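Local atomic coordinates of dual function macrocyclase-peptidase POPB (Galerina marginata, PDB entry 5N4B), a protein that removes the leader from an amanitin precursor peptide and then macrocyclises the released 25-residue intermediate, cleaving on the C-terminal side of proline residues. Residues 375-380 / 384-389; 509-514 / 714-719; 607-612 / 631-636. The protein carries 1 engineered substitution. All coordinates share one frame; numbering follows the deposited sequence.

Overall arrangement
POPB illustrates how the parts of a two-domain serine peptidase are packed by very different contacts, each within one domain. Contact 1 is a hairpin in the beta-propeller, between the two middle strands of one four-stranded blade. Contacts 2 and 3 follow it in the chain and lie in the alpha/beta-hydrolase domain. Contact 2 brings helix 510-519 against helix 705-722, and contact 3, which sets the loop after strand 598-602 against helix 630-636, is nested within the long excursion between those helices. Centre to centre, contact 1 lies about 33 Å from contact 2 and 39 Å from contact 3; contacts 2 and 3 are about 34 Å apart. None touches another; each belongs to a separate part of the fold.

Contact 1: 375-380 / 384-389; sequences AIYKRN and EIYLYS
Strands 375-379 and 384-388 are joined first by their backbones. A375 pairs with Y386 and Y377 with E384 as antiparallel hydrogen-bonded pairs, on either side of the non-hydrogen-bonded pair of I376 and I385. Each hydrogen-bonded pair exchanges two N-H to O bonds, the shortest running 2.7 Å from E384 N to Y377 O. The strands are twisted, their directions lying 147° apart.

Charge comes next, on the face that carries Y377, E384 and Y386. R379 grips the E384 carboxylate side-on with two nitrogens: NE lies 3.0 Å from OE2, and NH2 3.2 Å from OE1. A bend at chi3 (-46°) turns the guanidinium toward the E384 carboxylate. Both oxygens lie in the guanidinium plane, yet the nitrogens come from above the carboxylate, the two planes being 41° apart. From the opposite face of that carboxylate Y386 OH donates to E384 OE1 at 2.7 Å, so this oxygen has a partner on each side and the group is restrained from rotating. A water links E384 OE2 to the backbone O of R379.

Apolar contacts fill in the rest. The rings of Y377 and Y386 belong to side chains crossing at about a right angle, with Y377 CD2 3.8 Å from Y386 CD1, while A375 CB lies 3.8 Å from Y388 CE1. On the other face I376 and I385 run side by side, although I376 was modelled in two conformers.

Near the turn, K378 forms salt bridges with D383 and D505, and N380 O accepts from Q463 in the hydrolase sheet. This is a beta hairpin supplying the two central strands of a propeller blade, its turn directed at the catalytic domain.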
loop_
_atom_site.group_PDB
_atom_site.type_symbol
_atom_site.label_atom_id
_atom_site.label_comp_id
_atom_site.label_asym_id
_atom_site.label_seq_id
_atom_site.Cartn_x
_atom_site.Cartn_y
_atom_site.Cartn_z
ATOM N N ALA A 375 11.898 -15.556 10.156
ATOM C CA ALA A 375 12.335 -14.185 9.930
ATOM C C ALA A 375 12.524 -13.962 8.449
ATOM O O ALA A 375 13.064 -14.815 7.747
ATOM C CB ALA A 375 13.683 -13.939 10.611
ATOM N N ILE A 376 12.109 -12.787 7.981
ATOM C CA ILE A 376 12.395 -12.336 6.619
ATOM C C ILE A 376 13.332 -11.159 6.739
ATOM O O ILE A 376 13.022 -10.171 7.429
ATOM C CB ILE A 376 11.132 -11.975 5.843
ATOM C CG1 ILE A 376 10.334 -13.247 5.600
ATOM C CG2 ILE A 376 11.508 -11.296 4.495
ATOM C CD1 ILE A 376 8.985 -12.965 5.053
ATOM N N TYR A 377 14.489 -11.286 6.092
ATOM C CA TYR A 377 15.462 -10.220 5.929
ATOM C C TYR A 377 15.397 -9.710 4.510
ATOM O O TYR A 377 15.292 -10.494 3.543
ATOM C CB TYR A 377 16.867 -10.719 6.199
ATOM C CG TYR A 377 17.194 -10.819 7.648
ATOM C CD1 TYR A 377 17.642 -9.708 8.314
ATOM C CD2 TYR A 377 17.057 -12.002 8.341
ATOM C CE1 TYR A 377 17.945 -9.746 9.683
ATOM C CE2 TYR A 377 17.391 -12.066 9.681
ATOM C CZ TYR A 377 17.806 -10.927 10.331
ATOM O OH TYR A 377 18.060 -11.071 11.681
ATOM N N LYS A 378 15.440 -8.412 4.373
ATOM C CA LYS A 378 15.480 -7.763 3.072
ATOM C C LYS A 378 16.916 -7.301 2.854
ATOM O O LYS A 378 17.357 -6.362 3.509
ATOM C CB LYS A 378 14.485 -6.614 3.003
ATOM C CG LYS A 378 14.295 -6.053 1.604
ATOM C CD LYS A 378 13.399 -4.856 1.565
ATOM C CE LYS A 378 11.983 -5.168 2.090
ATOM N NZ LYS A 378 11.285 -6.229 1.343
ATOM N N ARG A 379 17.657 -7.984 1.983
ATOM C CA ARG A 379 19.060 -7.698 1.738
ATOM C C ARG A 379 19.161 -7.267 0.272
ATOM O O ARG A 379 18.770 -8.025 -0.639
ATOM C CB ARG A 379 19.903 -8.954 1.995
ATOM C CG ARG A 379 21.390 -8.655 1.841
ATOM C CD ARG A 379 22.243 -9.952 1.784
ATOM N NE ARG A 379 21.787 -10.795 2.837
ATOM C CZ ARG A 379 22.090 -10.647 4.119
ATOM N NH1 ARG A 379 22.924 -9.688 4.523
ATOM N NH2 ARG A 379 21.526 -11.493 4.995
ATOM N N ASN A 380 19.651 -6.056 0.034
ATOM C CA ASN A 380 19.696 -5.534 -1.330
ATOM C C ASN A 380 18.305 -5.594 -1.977
ATOM O O ASN A 380 18.151 -5.828 -3.169
ATOM C CB ASN A 380 20.751 -6.225 -2.199
ATOM C CG ASN A 380 22.141 -6.029 -1.721
ATOM O OD1 ASN A 380 22.914 -6.996 -1.582
ATOM N ND2 ASN A 380 22.456 -4.831 -1.439
ATOM N N GLU A 384 14.899 -12.754 2.051
ATOM C CA GLU A 384 15.514 -14.015 2.442
ATOM C C GLU A 384 14.780 -14.525 3.673
ATOM O O GLU A 384 14.477 -13.753 4.589
ATOM C CB GLU A 384 16.979 -13.822 2.762
ATOM C CG GLU A 384 17.750 -13.117 1.658
ATOM C CD GLU A 384 19.232 -12.934 1.969
ATOM O OE1 GLU A 384 19.668 -13.269 3.103
ATOM O OE2 GLU A 384 19.975 -12.470 1.087
ATOM N N ILE A 385 14.500 -15.819 3.725
ATOM C CA ILE A 385 13.682 -16.403 4.784
ATOM C C ILE A 385 14.527 -17.341 5.616
ATOM O O ILE A 385 15.188 -18.226 5.072
ATOM C CB ILE A 385 12.461 -17.131 4.192
ATOM C CG1 ILE A 385 11.683 -16.217 3.215
ATOM C CG2 ILE A 385 11.559 -17.594 5.332
ATOM C CD1 ILE A 385 11.861 -16.606 1.793
ATOM N N TYR A 386 14.452 -17.204 6.944
ATOM C CA TYR A 386 15.226 -18.036 7.876
ATOM C C TYR A 386 14.329 -18.573 8.977
ATOM O O TYR A 386 13.435 -17.885 9.453
ATOM C CB TYR A 386 16.399 -17.256 8.515
ATOM C CG TYR A 386 17.394 -16.767 7.498
ATOM C CD1 TYR A 386 17.221 -15.546 6.881
ATOM C CD2 TYR A 386 18.443 -17.541 7.101
ATOM C CE1 TYR A 386 18.119 -15.108 5.925
ATOM C CE2 TYR A 386 19.354 -17.107 6.192
ATOM C CZ TYR A 386 19.181 -15.901 5.582
ATOM O OH TYR A 386 20.080 -15.514 4.601
ATOM N N LEU A 387 14.664 -19.775 9.454
ATOM C CA LEU A 387 14.064 -20.394 10.625
ATOM C C LEU A 387 15.055 -20.290 11.776
ATOM O O LEU A 387 16.236 -20.612 11.598
ATOM C CB LEU A 387 13.729 -21.855 10.317
ATOM C CG LEU A 387 13.088 -22.601 11.460
ATOM C CD1 LEU A 387 11.693 -22.068 11.778
ATOM C CD2 LEU A 387 13.007 -24.088 11.064
ATOM N N TYR A 388 14.577 -19.854 12.914
ATOM C CA TYR A 388 15.337 -19.727 14.162
ATOM C C TYR A 388 14.729 -20.587 15.258
ATOM O O TYR A 388 13.507 -20.753 15.345
ATOM C CB TYR A 388 15.295 -18.295 14.681
ATOM C CG TYR A 388 16.179 -17.330 13.936
ATOM C CD1 TYR A 388 15.805 -16.804 12.702
ATOM C CD2 TYR A 388 17.393 -16.947 14.458
ATOM C CE1 TYR A 388 16.639 -15.963 12.012
ATOM C CE2 TYR A 388 18.234 -16.055 13.764
ATOM C CZ TYR A 388 17.819 -15.573 12.558
ATOM O OH TYR A 388 18.670 -14.711 11.886
ATOM N N SER A 389 15.582 -21.120 16.112
ATOM C CA SER A 389 15.136 -21.855 17.276
ATOM C C SER A 389 14.755 -20.941 18.416
ATOM O O SER A 389 14.979 -19.734 18.399
ATOM C CB SER A 389 16.271 -22.771 17.752
ATOM O OG SER A 389 17.309 -22.001 18.398
HETATM O O HOH W 1 19.165 -10.921 -1.015
#

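Contact 2: 509-514 / 714-719; sequences SPIILT and DKWGFI
I511 and W716 make the tighter half of this helix-helix contact. The branch methyl CG2 of I511 comes against the pyrrole corner of the indole, 3.6 Å from W716 CD1 and equally close to NE1. It gets there because CG2 stands opposite the backbone N across the CA-CB bond, while CG1 takes the position beside that nitrogen (chi1 -72°). The methyl meets the ring obliquely, and W716 was modelled in two conformers, so the detail applies to one of them.

The looser half belongs to I512, a partly exposed residue. Its CG1 comes no nearer than 4.2 Å to W716 CZ2, at the benzene end of the indole, and the backbones stay well apart, with I512 CA and W716 CA 8.8 Å from each other. Only 111 Å² of surface is buried between the segments, summed over both.

Other groups surround the indole. K715, the preceding residue of the same helix, lays CE over one face, 3.3 Å above the ring plane and displaced toward the rim. F76 meets W716 with ring planes about perpendicular, and I493 of the central sheet packs against it as well. On the partner helix S509 is the N-cap, its OG accepting from I512 N at 3.1 Å, a bond that fixes the first turn from which I511 and I512 project.

No hydrogen bond or salt bridge crosses between 509-514 and 714-719. The chemistry is that of hydrocarbon against indole, which implies cohesion by dispersion and burial of apolar surface, so at this contact shape and apolar burial count, with no polar directionality.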
loop_
_atom_site.group_PDB
_atom_site.type_symbol
_atom_site.label_atom_id
_atom_site.label_comp_id
_atom_site.label_asym_id
_atom_site.label_seq_id
_atom_site.Cartn_x
_atom_site.Cartn_y
_atom_site.Cartn_z
ATOM N N SER A 509 3.394 -8.192 -12.112
ATOM C CA SER A 509 2.342 -7.507 -12.845
ATOM C C SER A 509 2.245 -8.081 -14.248
ATOM O O SER A 509 3.144 -7.832 -15.070
ATOM C CB SER A 509 2.662 -6.029 -12.947
ATOM O OG SER A 509 1.712 -5.420 -13.860
ATOM N N PRO A 510 1.203 -8.845 -14.581
ATOM C CA PRO A 510 1.099 -9.370 -15.944
ATOM C C PRO A 510 0.905 -8.270 -16.954
ATOM O O PRO A 510 1.344 -8.441 -18.088
ATOM C CB PRO A 510 -0.110 -10.327 -15.881
ATOM C CG PRO A 510 -0.915 -9.779 -14.707
ATOM C CD PRO A 510 0.127 -9.321 -13.700
ATOM N N ILE A 511 0.290 -7.152 -16.583
ATOM C CA ILE A 511 0.144 -6.062 -17.540
ATOM C C ILE A 511 1.504 -5.473 -17.889
ATOM O O ILE A 511 1.791 -5.198 -19.063
ATOM C CB ILE A 511 -0.844 -5.024 -16.996
ATOM C CG1 ILE A 511 -2.281 -5.629 -17.065
ATOM C CG2 ILE A 511 -0.696 -3.677 -17.713
ATOM C CD1 ILE A 511 -3.404 -4.692 -16.689
ATOM N N ILE A 512 2.340 -5.187 -16.883
ATOM C CA ILE A 512 3.659 -4.650 -17.183
ATOM C C ILE A 512 4.425 -5.620 -18.063
ATOM O O ILE A 512 5.016 -5.208 -19.070
ATOM C CB ILE A 512 4.422 -4.269 -15.908
ATOM C CG1 ILE A 512 3.703 -3.078 -15.268
ATOM C CG2 ILE A 512 5.861 -3.918 -16.251
ATOM C CD1 ILE A 512 4.178 -2.665 -13.874
ATOM N N LEU A 513 4.457 -6.911 -17.721
ATOM C CA LEU A 513 5.206 -7.846 -18.563
ATOM C C LEU A 513 4.664 -7.876 -19.985
ATOM O O LEU A 513 5.420 -7.976 -20.943
ATOM C CB LEU A 513 5.214 -9.259 -17.957
ATOM C CG LEU A 513 5.897 -9.355 -16.587
ATOM C CD1 LEU A 513 5.900 -10.798 -16.142
ATOM C CD2 LEU A 513 7.313 -8.777 -16.559
ATOM N N THR A 514 3.355 -7.801 -20.141
ATOM C CA THR A 514 2.771 -7.768 -21.477
ATOM C C THR A 514 3.250 -6.538 -22.240
ATOM O O THR A 514 3.607 -6.637 -23.415
ATOM C CB THR A 514 1.256 -7.785 -21.339
ATOM O OG1 THR A 514 0.852 -9.023 -20.761
ATOM C CG2 THR A 514 0.586 -7.676 -22.684
ATOM N N ASP A 714 -5.347 2.793 -21.242
ATOM C CA ASP A 714 -5.197 4.231 -21.508
ATOM C C ASP A 714 -3.818 4.723 -21.078
ATOM O O ASP A 714 -3.158 5.457 -21.817
ATOM C CB ASP A 714 -6.237 5.017 -20.717
ATOM C CG ASP A 714 -7.630 5.021 -21.317
ATOM O OD1 ASP A 714 -7.804 4.560 -22.438
ATOM O OD2 ASP A 714 -8.571 5.516 -20.620
ATOM N N LYS A 715 -3.385 4.339 -19.885
ATOM C CA LYS A 715 -2.117 4.817 -19.332
ATOM C C LYS A 715 -0.936 4.337 -20.166
ATOM O O LYS A 715 -0.094 5.130 -20.612
ATOM C CB LYS A 715 -1.944 4.322 -17.888
ATOM C CG LYS A 715 -0.571 4.432 -17.356
ATOM C CD LYS A 715 -0.562 4.189 -15.856
ATOM C CE LYS A 715 -0.564 2.774 -15.513
ATOM N NZ LYS A 715 0.107 2.607 -14.140
ATOM N N TRP A 716 -0.863 3.018 -20.384
ATOM C CA TRP A 716 0.287 2.465 -21.086
ATOM C C TRP A 716 0.219 2.794 -22.571
ATOM O O TRP A 716 1.257 2.986 -23.216
ATOM C CB TRP A 716 0.413 0.954 -20.833
ATOM C CG TRP A 716 0.609 0.607 -19.391
ATOM C CD1 TRP A 716 -0.181 -0.220 -18.628
ATOM C CD2 TRP A 716 1.637 1.091 -18.519
ATOM N NE1 TRP A 716 0.306 -0.280 -17.349
ATOM C CE2 TRP A 716 1.404 0.531 -17.243
ATOM C CE3 TRP A 716 2.723 1.947 -18.696
ATOM C CZ2 TRP A 716 2.231 0.786 -16.147
ATOM C CZ3 TRP A 716 3.540 2.207 -17.609
ATOM C CH2 TRP A 716 3.299 1.627 -16.355
ATOM N N GLY A 717 -0.982 2.900 -23.123
ATOM C CA GLY A 717 -1.109 3.344 -24.514
ATOM C C GLY A 717 -0.694 4.790 -24.701
ATOM O O GLY A 717 -0.039 5.142 -25.697
ATOM N N PHE A 718 -1.039 5.627 -23.741
ATOM C CA PHE A 718 -0.604 7.025 -23.776
ATOM C C PHE A 718 0.908 7.095 -23.773
ATOM O O PHE A 718 1.517 7.827 -24.552
ATOM C CB PHE A 718 -1.205 7.797 -22.612
ATOM C CG PHE A 718 -0.738 9.239 -22.526
ATOM C CD1 PHE A 718 -1.462 10.206 -23.191
ATOM C CD2 PHE A 718 0.353 9.589 -21.794
ATOM C CE1 PHE A 718 -1.080 11.552 -23.169
ATOM C CE2 PHE A 718 0.753 10.931 -21.747
ATOM C CZ PHE A 718 0.033 11.893 -22.420
ATOM N N ILE A 719 1.527 6.347 -22.870
ATOM C CA ILE A 719 2.973 6.335 -22.794
ATOM C C ILE A 719 3.555 5.835 -24.108
ATOM O O ILE A 719 4.501 6.416 -24.645
ATOM C CB ILE A 719 3.442 5.503 -21.596
ATOM C CG1 ILE A 719 3.206 6.257 -20.280
ATOM C CG2 ILE A 719 4.922 5.145 -21.752
ATOM C CD1 ILE A 719 3.362 5.428 -19.057
#

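Contact 3: 607-612 / 631-636; sequences DLLKFH and EEFDYI
L608 and L609 meet I636 and F633 in the alpha/beta-hydrolase domain, where the loop that follows strand 598-602 packs on the last turns of helix 630-636. The side chains of the first shell are all apolar. L609 reaches across with CD2, which lies 3.6 Å from F633 CE2; the two side chains cross obliquely. F633 swings its ring toward the loop because CG is trans to the backbone N (chi1 177°). The same L609 CD2 also touches I636 CG2 at 4.1 Å, so one methyl bridges two residues a helical turn apart. Closer to the backbone, L608 CB packs 3.8 Å from I636 CG2.

A second shell sets these groups in place. Within the loop, D607 OD1 accepts weakly from both L609 N and K610 N, across the turn that carries the leucines. D607 OD2 is paired in turn with K672, and L608 N donates to S640 OG. On the helix side F633 stacks on Y637 and also meets Y24, while E632 forms a salt bridge with R544.

The catalytic centre is not far off: the side chain of L608 is about 11 Å from that of A578, the engineered alanine at the nucleophile position of the charge relay. L608 O is buried with no hydrogen-bonding partner and lies 3.3 Å from the methyl I636 CG2.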
loop_
_atom_site.group_PDB
_atom_site.type_symbol
_atom_site.label_atom_id
_atom_site.label_comp_id
_atom_site.label_asym_id
_atom_site.label_seq_id
_atom_site.Cartn_x
_atom_site.Cartn_y
_atom_site.Cartn_z
ATOM N N ASP A 607 0.645 20.234 -4.061
ATOM C CA ASP A 607 0.651 21.516 -3.352
ATOM C C ASP A 607 1.286 21.219 -1.996
ATOM O O ASP A 607 0.619 20.811 -1.045
ATOM C CB ASP A 607 -0.741 22.100 -3.247
ATOM C CG ASP A 607 -0.738 23.436 -2.546
ATOM O OD1 ASP A 607 0.245 23.767 -1.847
ATOM O OD2 ASP A 607 -1.754 24.167 -2.669
ATOM N N LEU A 608 2.606 21.373 -1.913
ATOM C CA LEU A 608 3.308 21.067 -0.670
ATOM C C LEU A 608 3.246 22.216 0.340
ATOM O O LEU A 608 3.773 22.070 1.451
ATOM C CB LEU A 608 4.764 20.702 -0.918
ATOM C CG LEU A 608 5.106 19.335 -1.406
ATOM C CD1 LEU A 608 6.625 19.191 -1.434
ATOM C CD2 LEU A 608 4.528 18.243 -0.526
ATOM N N LEU A 609 2.611 23.339 -0.009
ATOM C CA LEU A 609 2.356 24.387 0.969
ATOM C C LEU A 609 1.055 24.201 1.726
ATOM O O LEU A 609 0.939 24.707 2.841
ATOM C CB LEU A 609 2.383 25.785 0.342
ATOM C CG LEU A 609 3.711 26.199 -0.262
ATOM C CD1 LEU A 609 3.603 27.583 -0.832
ATOM C CD2 LEU A 609 4.817 26.117 0.737
ATOM N N LYS A 610 0.101 23.434 1.183
ATOM C CA LYS A 610 -1.214 23.286 1.812
ATOM C C LYS A 610 -1.598 21.831 2.094
ATOM O O LYS A 610 -2.715 21.588 2.554
ATOM C CB LYS A 610 -2.304 23.973 0.961
ATOM C CG LYS A 610 -2.148 25.502 0.777
ATOM C CD LYS A 610 -3.381 26.175 0.057
ATOM C CE LYS A 610 -4.639 26.130 0.898
ATOM N NZ LYS A 610 -5.786 26.915 0.283
ATOM N N PHE A 611 -0.711 20.867 1.879
ATOM C CA PHE A 611 -1.097 19.464 2.012
ATOM C C PHE A 611 -1.636 19.154 3.407
ATOM O O PHE A 611 -2.473 18.258 3.562
ATOM C CB PHE A 611 0.103 18.539 1.715
ATOM C CG PHE A 611 1.204 18.599 2.782
ATOM C CD1 PHE A 611 1.130 17.818 3.907
ATOM C CD2 PHE A 611 2.275 19.473 2.667
ATOM C CE1 PHE A 611 2.081 17.897 4.925
ATOM C CE2 PHE A 611 3.208 19.574 3.672
ATOM C CZ PHE A 611 3.140 18.765 4.796
ATOM N N HIS A 612 -1.144 19.849 4.433
ATOM C CA HIS A 612 -1.510 19.558 5.807
ATOM C C HIS A 612 -2.861 20.121 6.199
ATOM O O HIS A 612 -3.296 19.869 7.329
ATOM C CB HIS A 612 -0.423 20.041 6.755
ATOM C CG HIS A 612 -0.190 21.504 6.708
ATOM N ND1 HIS A 612 0.003 22.189 5.530
ATOM C CD2 HIS A 612 -0.066 22.416 7.703
ATOM C CE1 HIS A 612 0.177 23.475 5.791
ATOM N NE2 HIS A 612 0.154 23.635 7.104
ATOM N N GLU A 631 11.594 27.961 8.989
ATOM C CA GLU A 631 12.779 27.227 8.558
ATOM C C GLU A 631 12.413 26.075 7.614
ATOM O O GLU A 631 13.239 25.641 6.789
ATOM C CB GLU A 631 13.517 26.690 9.796
ATOM C CG GLU A 631 14.136 27.759 10.702
ATOM C CD GLU A 631 13.120 28.583 11.521
ATOM O OE1 GLU A 631 12.011 28.082 11.852
ATOM O OE2 GLU A 631 13.458 29.751 11.850
ATOM N N GLU A 632 11.213 25.539 7.766
ATOM C CA GLU A 632 10.808 24.381 6.994
ATOM C C GLU A 632 10.169 24.817 5.682
ATOM O O GLU A 632 10.458 24.238 4.616
ATOM C CB GLU A 632 9.913 23.506 7.860
ATOM C CG GLU A 632 10.650 23.022 9.143
ATOM C CD GLU A 632 9.886 22.112 10.053
ATOM O OE1 GLU A 632 8.787 21.658 9.710
ATOM O OE2 GLU A 632 10.435 21.818 11.164
ATOM N N PHE A 633 9.361 25.895 5.726
ATOM C CA PHE A 633 8.927 26.568 4.505
ATOM C C PHE A 633 10.100 26.743 3.540
ATOM O O PHE A 633 9.982 26.541 2.328
ATOM C CB PHE A 633 8.275 27.921 4.830
ATOM C CG PHE A 633 7.875 28.685 3.617
ATOM C CD1 PHE A 633 8.770 29.555 3.002
ATOM C CD2 PHE A 633 6.623 28.537 3.044
ATOM C CE1 PHE A 633 8.416 30.248 1.881
ATOM C CE2 PHE A 633 6.283 29.256 1.883
ATOM C CZ PHE A 633 7.175 30.074 1.322
ATOM N N ASP A 634 11.263 27.111 4.058
ATOM C CA ASP A 634 12.379 27.436 3.178
ATOM C C ASP A 634 12.904 26.257 2.372
ATOM O O ASP A 634 13.484 26.466 1.301
ATOM C CB ASP A 634 13.512 28.092 3.953
ATOM C CG ASP A 634 13.225 29.531 4.269
ATOM O OD1 ASP A 634 12.246 30.157 3.793
ATOM O OD2 ASP A 634 14.036 30.063 5.048
ATOM N N TYR A 635 12.772 25.018 2.848
ATOM C CA TYR A 635 13.127 23.876 2.014
ATOM C C TYR A 635 11.932 23.257 1.297
ATOM O O TYR A 635 12.123 22.592 0.276
ATOM C CB TYR A 635 13.927 22.828 2.794
ATOM C CG TYR A 635 13.282 22.177 3.990
ATOM C CD1 TYR A 635 12.266 21.246 3.862
ATOM C CD2 TYR A 635 13.760 22.412 5.266
ATOM C CE1 TYR A 635 11.712 20.626 4.982
ATOM C CE2 TYR A 635 13.241 21.768 6.376
ATOM C CZ TYR A 635 12.209 20.855 6.232
ATOM O OH TYR A 635 11.671 20.200 7.336
ATOM N N ILE A 636 10.712 23.511 1.775
ATOM C CA ILE A 636 9.501 23.007 1.114
ATOM C C ILE A 636 9.162 23.799 -0.142
ATOM O O ILE A 636 8.854 23.234 -1.205
ATOM C CB ILE A 636 8.312 23.025 2.087
ATOM C CG1 ILE A 636 8.542 22.068 3.229
ATOM C CG2 ILE A 636 7.015 22.674 1.374
ATOM C CD1 ILE A 636 7.573 22.295 4.439
#